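Local coordinates for protein isoform 2 of Dual oxidase maturation factor 1 (PDB 7D3F) that may be required for maturation of the dual oxidase DUOX1 and for its transport from the endoplasmic reticulum to the plasma membrane, at residues S74-G79 against V103-V108; V81-S86 against A97-Q102; I110-T115 against D152-L157. All blocks are in the same frame, centred on the assembly; numbering follows the deposited sequence.

Contact 1. Residues S74-G79 against V103-V108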
loop_
_atom_site.group_PDB
_atom_site.type_symbol
_atom_site.label_atom_id
_atom_site.label_comp_id
_atom_site.label_asym_id
_atom_site.label_seq_id
_atom_site.Cartn_x
_atom_site.Cartn_y
_atom_site.Cartn_z
ATOM N N SER B 74 15.215 -14.540 -12.570
ATOM C CA SER B 74 16.427 -13.932 -13.117
ATOM C C SER B 74 17.171 -14.913 -14.018
ATOM O O SER B 74 18.357 -15.175 -13.843
ATOM C CB SER B 74 17.322 -13.441 -11.984
ATOM O OG SER B 74 17.781 -14.522 -11.193
ATOM N N GLU B 75 16.463 -15.469 -14.998
ATOM C CA GLU B 75 17.016 -16.479 -15.892
ATOM C C GLU B 75 16.960 -16.031 -17.348
ATOM O O GLU B 75 16.833 -16.858 -18.253
ATOM C CB GLU B 75 16.281 -17.809 -15.716
ATOM C CG GLU B 75 16.446 -18.455 -14.348
ATOM C CD GLU B 75 17.669 -19.350 -14.260
ATOM O OE1 GLU B 75 18.702 -19.020 -14.881
ATOM O OE2 GLU B 75 17.594 -20.392 -13.575
ATOM N N TRP B 76 17.053 -14.725 -17.589
ATOM C CA TRP B 76 16.943 -14.200 -18.946
ATOM C C TRP B 76 18.281 -14.205 -19.679
ATOM O O TRP B 76 18.353 -14.638 -20.833
ATOM C CB TRP B 76 16.352 -12.789 -18.911
ATOM C CG TRP B 76 14.881 -12.778 -18.643
ATOM C CD1 TRP B 76 14.268 -12.794 -17.424
ATOM C CD2 TRP B 76 13.833 -12.756 -19.618
ATOM N NE1 TRP B 76 12.902 -12.780 -17.581
ATOM C CE2 TRP B 76 12.610 -12.756 -18.920
ATOM C CE3 TRP B 76 13.810 -12.734 -21.016
ATOM C CZ2 TRP B 76 11.379 -12.736 -19.570
ATOM C CZ3 TRP B 76 12.589 -12.712 -21.659
ATOM C CH2 TRP B 76 11.390 -12.715 -20.937
ATOM N N SER B 77 19.343 -13.732 -19.033
ATOM C CA SER B 77 20.688 -13.751 -19.607
ATOM C C SER B 77 21.592 -14.508 -18.640
ATOM O O SER B 77 21.981 -13.972 -17.600
ATOM C CB SER B 77 21.197 -12.335 -19.862
ATOM O OG SER B 77 20.357 -11.644 -20.769
ATOM N N VAL B 78 21.928 -15.749 -18.971
ATOM C CA VAL B 78 22.678 -16.604 -18.059
ATOM C C VAL B 78 24.062 -16.875 -18.631
ATOM O O VAL B 78 24.262 -16.954 -19.849
ATOM C CB VAL B 78 21.935 -17.927 -17.769
ATOM C CG1 VAL B 78 20.540 -17.644 -17.232
ATOM C CG2 VAL B 78 21.870 -18.797 -19.014
ATOM N N GLY B 79 25.027 -16.996 -17.727
ATOM C CA GLY B 79 26.376 -17.386 -18.091
ATOM C C GLY B 79 27.065 -18.001 -16.898
ATOM O O GLY B 79 26.718 -17.712 -15.750
ATOM N N VAL B 103 21.120 -12.496 -15.309
ATOM C CA VAL B 103 20.502 -11.192 -15.497
ATOM C C VAL B 103 19.017 -11.392 -15.762
ATOM O O VAL B 103 18.633 -12.055 -16.733
ATOM C CB VAL B 103 21.167 -10.423 -16.648
ATOM C CG1 VAL B 103 20.632 -9.010 -16.704
ATOM C CG2 VAL B 103 22.679 -10.427 -16.485
ATOM N N GLY B 104 18.183 -10.824 -14.889
ATOM C CA GLY B 104 16.750 -10.853 -15.041
ATOM C C GLY B 104 16.181 -9.503 -15.435
ATOM O O GLY B 104 16.893 -8.588 -15.855
ATOM N N LEU B 105 14.860 -9.392 -15.294
ATOM C CA LEU B 105 14.186 -8.154 -15.671
ATOM C C LEU B 105 14.432 -7.051 -14.651
ATOM O O LEU B 105 14.680 -5.897 -15.024
ATOM C CB LEU B 105 12.691 -8.403 -15.843
ATOM C CG LEU B 105 12.323 -9.519 -16.819
ATOM C CD1 LEU B 105 10.820 -9.586 -16.997
ATOM C CD2 LEU B 105 13.021 -9.320 -18.155
ATOM N N GLY B 106 14.369 -7.380 -13.366
ATOM C CA GLY B 106 14.496 -6.400 -12.311
ATOM C C GLY B 106 15.858 -6.287 -11.670
ATOM O O GLY B 106 16.032 -5.467 -10.763
ATOM N N GLY B 107 16.832 -7.074 -12.109
ATOM C CA GLY B 107 18.147 -7.027 -11.510
ATOM C C GLY B 107 19.002 -8.176 -12.002
ATOM O O GLY B 107 18.632 -8.900 -12.930
ATOM N N VAL B 108 20.156 -8.326 -11.357
ATOM C CA VAL B 108 21.129 -9.351 -11.712
ATOM C C VAL B 108 21.482 -10.149 -10.464
ATOM O O VAL B 108 21.713 -9.573 -9.393
ATOM C CB VAL B 108 22.392 -8.740 -12.355
ATOM C CG1 VAL B 108 22.993 -7.659 -11.463
ATOM C CG2 VAL B 108 23.414 -9.821 -12.661
#
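The carbonyl oxygen of Val103 is gripped by two successive backbone amides, those of Trp76 and Ser77. The bond from Ser77 N to Val103 O is 2.9 Å long with an N-H...O angle of 158°. Trp76 N approaches the same oxygen at 3.2 Å and a poorer angle of 129°, a weak bond. In return Val103 N bonds Ser77 O at 2.9 Å, completing an antiparallel hydrogen-bonded pair. Two residues opposite one define a classic beta bulge, here where strand 77-86 begins and strand 94-103 ends.

On the Ser77-Val103 face of the sheet, Ser77 CB meets Val103 CB at 3.7 Å. Beyond the bulge the backbones stay close, with Ser74 CA 3.6 Å from Gly104 CA. Trp76 carries the apolar part. Its CG is anti to the carbonyl carbon, and the indole crosses Leu105 obliquely. Leu105 CD2 stands over the five-membered ring in a CH-pi contact, 3.5 Å from the centroid and 12° off the normal. Leu105 CG lies 3.4 Å from Trp76 NE1, whose hydrogen goes to Val70 O. Helices 169-199, 203-229 and 249-274 supply further neighbours of the indole, including the ring of Phe224.

The chemistry thus divides in two: backbone bonds register the strand ends through one shared acceptor, whereas the indole has one face contacted by Leu105 CD2 and its N-H bonded to Val70 O, joining the root of the sheet to the helical bundle.

Contact 2. Residues V81-S86 against A97-Q102. With NAG (2-acetamido-2-deoxy-beta-D-glucopyranose), chain R.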
loop_
_atom_site.group_PDB
_atom_site.type_symbol
_atom_site.label_atom_id
_atom_site.label_comp_id
_atom_site.label_asym_id
_atom_site.label_seq_id
_atom_site.Cartn_x
_atom_site.Cartn_y
_atom_site.Cartn_z
ATOM N N VAL B 81 31.124 -19.765 -15.708
ATOM C CA VAL B 81 32.489 -20.204 -15.971
ATOM C C VAL B 81 33.038 -20.863 -14.713
ATOM O O VAL B 81 32.539 -20.656 -13.607
ATOM C CB VAL B 81 33.414 -19.045 -16.410
ATOM C CG1 VAL B 81 34.595 -19.576 -17.211
ATOM C CG2 VAL B 81 32.653 -18.017 -17.212
ATOM N N SER B 82 34.073 -21.679 -14.898
ATOM C CA SER B 82 34.837 -22.261 -13.800
ATOM C C SER B 82 36.225 -21.638 -13.815
ATOM O O SER B 82 36.944 -21.750 -14.814
ATOM C CB SER B 82 34.923 -23.781 -13.932
ATOM O OG SER B 82 33.632 -24.357 -14.035
ATOM N N THR B 83 36.603 -20.980 -12.718
ATOM C CA THR B 83 37.823 -20.185 -12.697
ATOM C C THR B 83 38.536 -20.325 -11.360
ATOM O O THR B 83 37.979 -20.809 -10.370
ATOM C CB THR B 83 37.539 -18.697 -12.957
ATOM O OG1 THR B 83 36.549 -18.229 -12.033
ATOM C CG2 THR B 83 37.050 -18.469 -14.377
ATOM N N ASN B 84 39.796 -19.896 -11.351
ATOM C CA ASN B 84 40.554 -19.633 -10.134
ATOM C C ASN B 84 40.663 -18.123 -9.983
ATOM O O ASN B 84 41.185 -17.445 -10.875
ATOM C CB ASN B 84 41.946 -20.261 -10.189
ATOM C CG ASN B 84 41.913 -21.776 -10.228
ATOM O OD1 ASN B 84 41.568 -22.426 -9.242
ATOM N ND2 ASN B 84 42.285 -22.345 -11.368
ATOM N N THR B 85 40.179 -17.597 -8.859
ATOM C CA THR B 85 40.126 -16.154 -8.663
ATOM C C THR B 85 40.406 -15.807 -7.207
ATOM O O THR B 85 40.234 -16.629 -6.305
ATOM C CB THR B 85 38.764 -15.570 -9.072
ATOM O OG1 THR B 85 37.712 -16.429 -8.614
ATOM C CG2 THR B 85 38.671 -15.412 -10.583
ATOM N N SER B 86 40.839 -14.566 -6.993
ATOM C CA SER B 86 41.002 -14.055 -5.639
ATOM C C SER B 86 39.653 -14.016 -4.933
ATOM O O SER B 86 38.624 -13.715 -5.543
ATOM C CB SER B 86 41.627 -12.659 -5.668
ATOM O OG SER B 86 40.820 -11.754 -6.401
ATOM N N ALA B 97 36.252 -21.883 -8.286
ATOM C CA ALA B 97 34.809 -21.793 -8.133
ATOM C C ALA B 97 34.146 -21.574 -9.484
ATOM O O ALA B 97 34.771 -21.116 -10.445
ATOM C CB ALA B 97 34.420 -20.667 -7.167
ATOM N N ASP B 98 32.859 -21.911 -9.534
ATOM C CA ASP B 98 32.003 -21.558 -10.654
ATOM C C ASP B 98 31.384 -20.194 -10.378
ATOM O O ASP B 98 30.704 -20.003 -9.361
ATOM C CB ASP B 98 30.912 -22.605 -10.876
ATOM C CG ASP B 98 31.471 -23.984 -11.157
ATOM O OD1 ASP B 98 31.045 -24.945 -10.485
ATOM O OD2 ASP B 98 32.341 -24.106 -12.044
ATOM N N ILE B 99 31.633 -19.252 -11.280
ATOM C CA ILE B 99 31.078 -17.908 -11.215
ATOM C C ILE B 99 30.019 -17.792 -12.300
ATOM O O ILE B 99 30.293 -18.060 -13.478
ATOM C CB ILE B 99 32.170 -16.839 -11.383
ATOM C CG1 ILE B 99 33.369 -17.181 -10.497
ATOM C CG2 ILE B 99 31.624 -15.466 -11.036
ATOM C CD1 ILE B 99 34.516 -16.211 -10.614
ATOM N N GLY B 100 28.815 -17.408 -11.901
ATOM C CA GLY B 100 27.697 -17.346 -12.816
ATOM C C GLY B 100 26.964 -16.026 -12.714
ATOM O O GLY B 100 26.836 -15.435 -11.641
ATOM N N LEU B 101 26.477 -15.574 -13.862
ATOM C CA LEU B 101 25.703 -14.351 -13.986
ATOM C C LEU B 101 24.300 -14.721 -14.439
ATOM O O LEU B 101 24.138 -15.506 -15.381
ATOM C CB LEU B 101 26.357 -13.395 -14.986
ATOM C CG LEU B 101 26.030 -11.908 -14.896
ATOM C CD1 LEU B 101 26.581 -11.323 -13.607
ATOM C CD2 LEU B 101 26.601 -11.187 -16.104
ATOM N N GLN B 102 23.290 -14.165 -13.769
ATOM C CA GLN B 102 21.885 -14.438 -14.069
ATOM C C GLN B 102 21.169 -13.092 -14.125
ATOM O O GLN B 102 20.683 -12.595 -13.107
ATOM C CB GLN B 102 21.275 -15.364 -13.020
ATOM C CG GLN B 102 21.699 -16.817 -13.134
ATOM C CD GLN B 102 21.045 -17.692 -12.081
ATOM O OE1 GLN B 102 21.033 -17.353 -10.898
ATOM N NE2 GLN B 102 20.490 -18.819 -12.509
HETATM C C1 NAG R . 42.312 -23.777 -11.515
HETATM C C2 NAG R . 42.377 -24.182 -12.987
HETATM C C3 NAG R . 42.487 -25.699 -13.115
HETATM C C4 NAG R . 43.661 -26.218 -12.296
HETATM C C5 NAG R . 43.541 -25.743 -10.851
HETATM C C6 NAG R . 44.735 -26.120 -10.005
HETATM C C7 NAG R . 41.315 -22.892 -14.785
HETATM C C8 NAG R . 40.020 -22.483 -15.417
HETATM N N2 NAG R . 41.219 -23.690 -13.717
HETATM O O3 NAG R . 42.657 -26.048 -14.484
HETATM O O4 NAG R . 43.685 -27.640 -12.324
HETATM O O5 NAG R . 43.446 -24.311 -10.815
HETATM O O6 NAG R . 45.943 -25.621 -10.561
HETATM O O7 NAG R . 42.399 -22.518 -15.222
#
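Thr83 and Ile99 cross at about a right angle on one face of the antiparallel beta hairpin formed by strands 77-86 and 94-103. The isoleucine is the longer arm: CG1 is anti to the carbonyl carbon and CD1 continues the chain in an extended shape (chi2 178°). CD1 thereby reaches Thr83 OG1 at 3.2 Å. Thr85 meets the same methyl tip to tip, its OG1 being 3.8 Å from Ile99 CD1. Pro153 and Leu157 of helix 152-160 also pack on Ile99, so this is the face turned to the helix.

Ser82 and Asp98 project from the other face as a non-hydrogen-bonded pair with CA atoms 4.3 Å apart. Ser82 OG is placed to donate to Asp98 OD2, but the modelled separation is too short to be trusted, and the detail of this bond is doubtful.

The register is set by backbone bonds. Val81 and Ile99 exchange two at 2.9 Å, from Val81 N to Ile99 O and from Ile99 N to Val81 O, and Thr83 and Ala97 exchange another two. Thr83 N to Ala97 O is close to straight, with 173° at the hydrogen. The strands are antiparallel by this pairing, yet their short-segment axes open to 126°, so the hairpin is strongly twisted or bent here.

The CB of Asn84 is directed away from segment 97-102, and the residue bears an N-linked sugar: its ND2 is joined covalently to C1 of the N-acetylglucosamine at 1.4 Å, while the acetamide methyl C8 lies 3.2 Å from Ser82 O.

Contact 3. Residues I110-T115 against D152-L157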
loop_
_atom_site.group_PDB
_atom_site.type_symbol
_atom_site.label_atom_id
_atom_site.label_comp_id
_atom_site.label_asym_id
_atom_site.label_seq_id
_atom_site.Cartn_x
_atom_site.Cartn_y
_atom_site.Cartn_z
ATOM N N ILE B 110 24.271 -12.699 -8.997
ATOM C CA ILE B 110 25.645 -13.153 -9.167
ATOM C C ILE B 110 25.858 -14.337 -8.236
ATOM O O ILE B 110 25.679 -14.217 -7.017
ATOM C CB ILE B 110 26.650 -12.030 -8.875
ATOM C CG1 ILE B 110 26.332 -10.804 -9.730
ATOM C CG2 ILE B 110 28.071 -12.511 -9.123
ATOM C CD1 ILE B 110 27.075 -9.563 -9.308
ATOM N N THR B 111 26.230 -15.478 -8.805
ATOM C CA THR B 111 26.446 -16.701 -8.049
ATOM C C THR B 111 27.928 -17.045 -8.042
ATOM O O THR B 111 28.599 -16.974 -9.075
ATOM C CB THR B 111 25.644 -17.866 -8.635
ATOM O OG1 THR B 111 26.099 -18.143 -9.966
ATOM C CG2 THR B 111 24.161 -17.528 -8.673
ATOM N N LEU B 112 28.432 -17.412 -6.869
ATOM C CA LEU B 112 29.819 -17.831 -6.688
ATOM C C LEU B 112 29.782 -19.115 -5.868
ATOM O O LEU B 112 29.603 -19.068 -4.647
ATOM C CB LEU B 112 30.644 -16.747 -5.998
ATOM C CG LEU B 112 32.092 -17.095 -5.651
ATOM C CD1 LEU B 112 32.932 -17.249 -6.907
ATOM C CD2 LEU B 112 32.687 -16.044 -4.729
ATOM N N THR B 113 29.924 -20.256 -6.536
ATOM C CA THR B 113 29.830 -21.560 -5.887
ATOM C C THR B 113 31.206 -22.209 -5.900
ATOM O O THR B 113 31.734 -22.532 -6.968
ATOM C CB THR B 113 28.804 -22.448 -6.587
ATOM O OG1 THR B 113 27.522 -21.808 -6.571
ATOM C CG2 THR B 113 28.704 -23.790 -5.881
ATOM N N GLY B 114 31.779 -22.409 -4.716
ATOM C CA GLY B 114 33.094 -23.014 -4.639
ATOM C C GLY B 114 33.088 -24.448 -5.134
ATOM O O GLY B 114 32.101 -25.174 -5.006
ATOM N N THR B 115 34.216 -24.854 -5.719
ATOM C CA THR B 115 34.416 -26.218 -6.208
ATOM C C THR B 115 35.724 -26.747 -5.638
ATOM O O THR B 115 36.791 -26.575 -6.242
ATOM C CB THR B 115 34.425 -26.267 -7.734
ATOM O OG1 THR B 115 35.421 -25.368 -8.238
ATOM C CG2 THR B 115 33.068 -25.874 -8.284
ATOM N N ASP B 152 35.552 -11.023 -4.042
ATOM C CA ASP B 152 36.022 -10.241 -5.184
ATOM C C ASP B 152 35.271 -10.531 -6.479
ATOM O O ASP B 152 34.927 -9.568 -7.186
ATOM C CB ASP B 152 37.531 -10.445 -5.363
ATOM C CG ASP B 152 38.323 -10.055 -4.130
ATOM O OD1 ASP B 152 39.035 -10.922 -3.581
ATOM O OD2 ASP B 152 38.224 -8.885 -3.704
ATOM N N PRO B 153 35.018 -11.787 -6.878
ATOM C CA PRO B 153 34.248 -11.995 -8.120
ATOM C C PRO B 153 32.863 -11.370 -8.087
ATOM O O PRO B 153 32.412 -10.806 -9.095
ATOM C CB PRO B 153 34.179 -13.524 -8.234
ATOM C CG PRO B 153 35.349 -14.013 -7.464
ATOM C CD PRO B 153 35.485 -13.067 -6.313
ATOM N N VAL B 154 32.177 -11.448 -6.944
ATOM C CA VAL B 154 30.840 -10.872 -6.834
ATOM C C VAL B 154 30.904 -9.358 -6.984
ATOM O O VAL B 154 30.104 -8.753 -7.707
ATOM C CB VAL B 154 30.186 -11.281 -5.502
ATOM C CG1 VAL B 154 28.832 -10.610 -5.348
ATOM C CG2 VAL B 154 30.049 -12.794 -5.425
ATOM N N LEU B 155 31.865 -8.724 -6.307
ATOM C CA LEU B 155 32.019 -7.277 -6.417
ATOM C C LEU B 155 32.379 -6.868 -7.838
ATOM O O LEU B 155 31.898 -5.846 -8.338
ATOM C CB LEU B 155 33.079 -6.783 -5.433
ATOM C CG LEU B 155 32.738 -6.894 -3.948
ATOM C CD1 LEU B 155 33.867 -6.333 -3.102
ATOM C CD2 LEU B 155 31.430 -6.179 -3.647
ATOM N N TYR B 156 33.231 -7.650 -8.501
ATOM C CA TYR B 156 33.619 -7.348 -9.875
ATOM C C TYR B 156 32.418 -7.406 -10.813
ATOM O O TYR B 156 32.176 -6.477 -11.596
ATOM C CB TYR B 156 34.715 -8.321 -10.315
ATOM C CG TYR B 156 34.964 -8.383 -11.804
ATOM C CD1 TYR B 156 34.442 -9.418 -12.571
ATOM C CD2 TYR B 156 35.738 -7.422 -12.439
ATOM C CE1 TYR B 156 34.673 -9.486 -13.930
ATOM C CE2 TYR B 156 35.974 -7.483 -13.799
ATOM C CZ TYR B 156 35.439 -8.517 -14.539
ATOM O OH TYR B 156 35.672 -8.583 -15.894
ATOM N N LEU B 157 31.639 -8.488 -10.733
ATOM C CA LEU B 157 30.474 -8.609 -11.603
ATOM C C LEU B 157 29.402 -7.580 -11.264
ATOM O O LEU B 157 28.658 -7.152 -12.155
ATOM C CB LEU B 157 29.905 -10.026 -11.531
ATOM C CG LEU B 157 30.676 -11.076 -12.336
ATOM C CD1 LEU B 157 29.977 -12.423 -12.277
ATOM C CD2 LEU B 157 30.848 -10.622 -13.778
#
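Ile110 and Leu112 of strand 107-114 pack against Pro153, Val154 and Leu157 of helix 152-160, a helix laid on one face of the antiparallel sheet. The segment axes approach to 8.5 Å and run nearly antiparallel, at 162°.

Contacts between apolar side chains dominate. Ile110 touches Leu157 with both branches: CD1 is 3.6 Å from Leu157 CB, and CG2 is 3.7 Å from Leu157 CD1. Leu112, with CG anti to the backbone N (chi1 176°), extends toward the first turn of the helix. Its CD1 meets Pro153 CG at 4.1 Å, while nearer the backbone its CB lies 4.0 Å from Val154 CG2.

Hydrogen bonds between the two segments are absent: the strand backbone pairs with neighbouring strands, and the helix backbone bonds within itself. Ile110 and Leu112 pair with Glu128 and Tyr126 of strand 122-131, and Leu157 N bonds Pro153 O. The helix also serves another interface: Tyr156 OH hydrogen-bonds His237 N of the same chain and an acidic side chain of another protein chain, and Leu155 packs on an aromatic one there.

A single side chain meets the helix backbone: Ile110 CD1 rests 3.5 Å from Val154 O.

How the contacts relate
All three contacts involve one antiparallel sheet in the region predicted to be extracellular. Contact 2 is nested along the chain inside the loop closed by contact 1, and contact 3 follows both. Strand 77-86 serves contacts 1 and 2, whose centres lie about 16 Å apart; Gly79 O and Leu101 N, 2.9 Å apart, join them through a probable hydrogen bond. The centres of contacts 2 and 3 lie about 6 Å apart because strands 94-103 and 107-114 are neighbours, Asp98 and Gly100 meeting Thr113 and Thr111 through probable backbone hydrogen bonds. The sheet is therefore tied at contact 1 to helices predicted to span the membrane and, farther out, to helix 152-160, which also touches another protein chain.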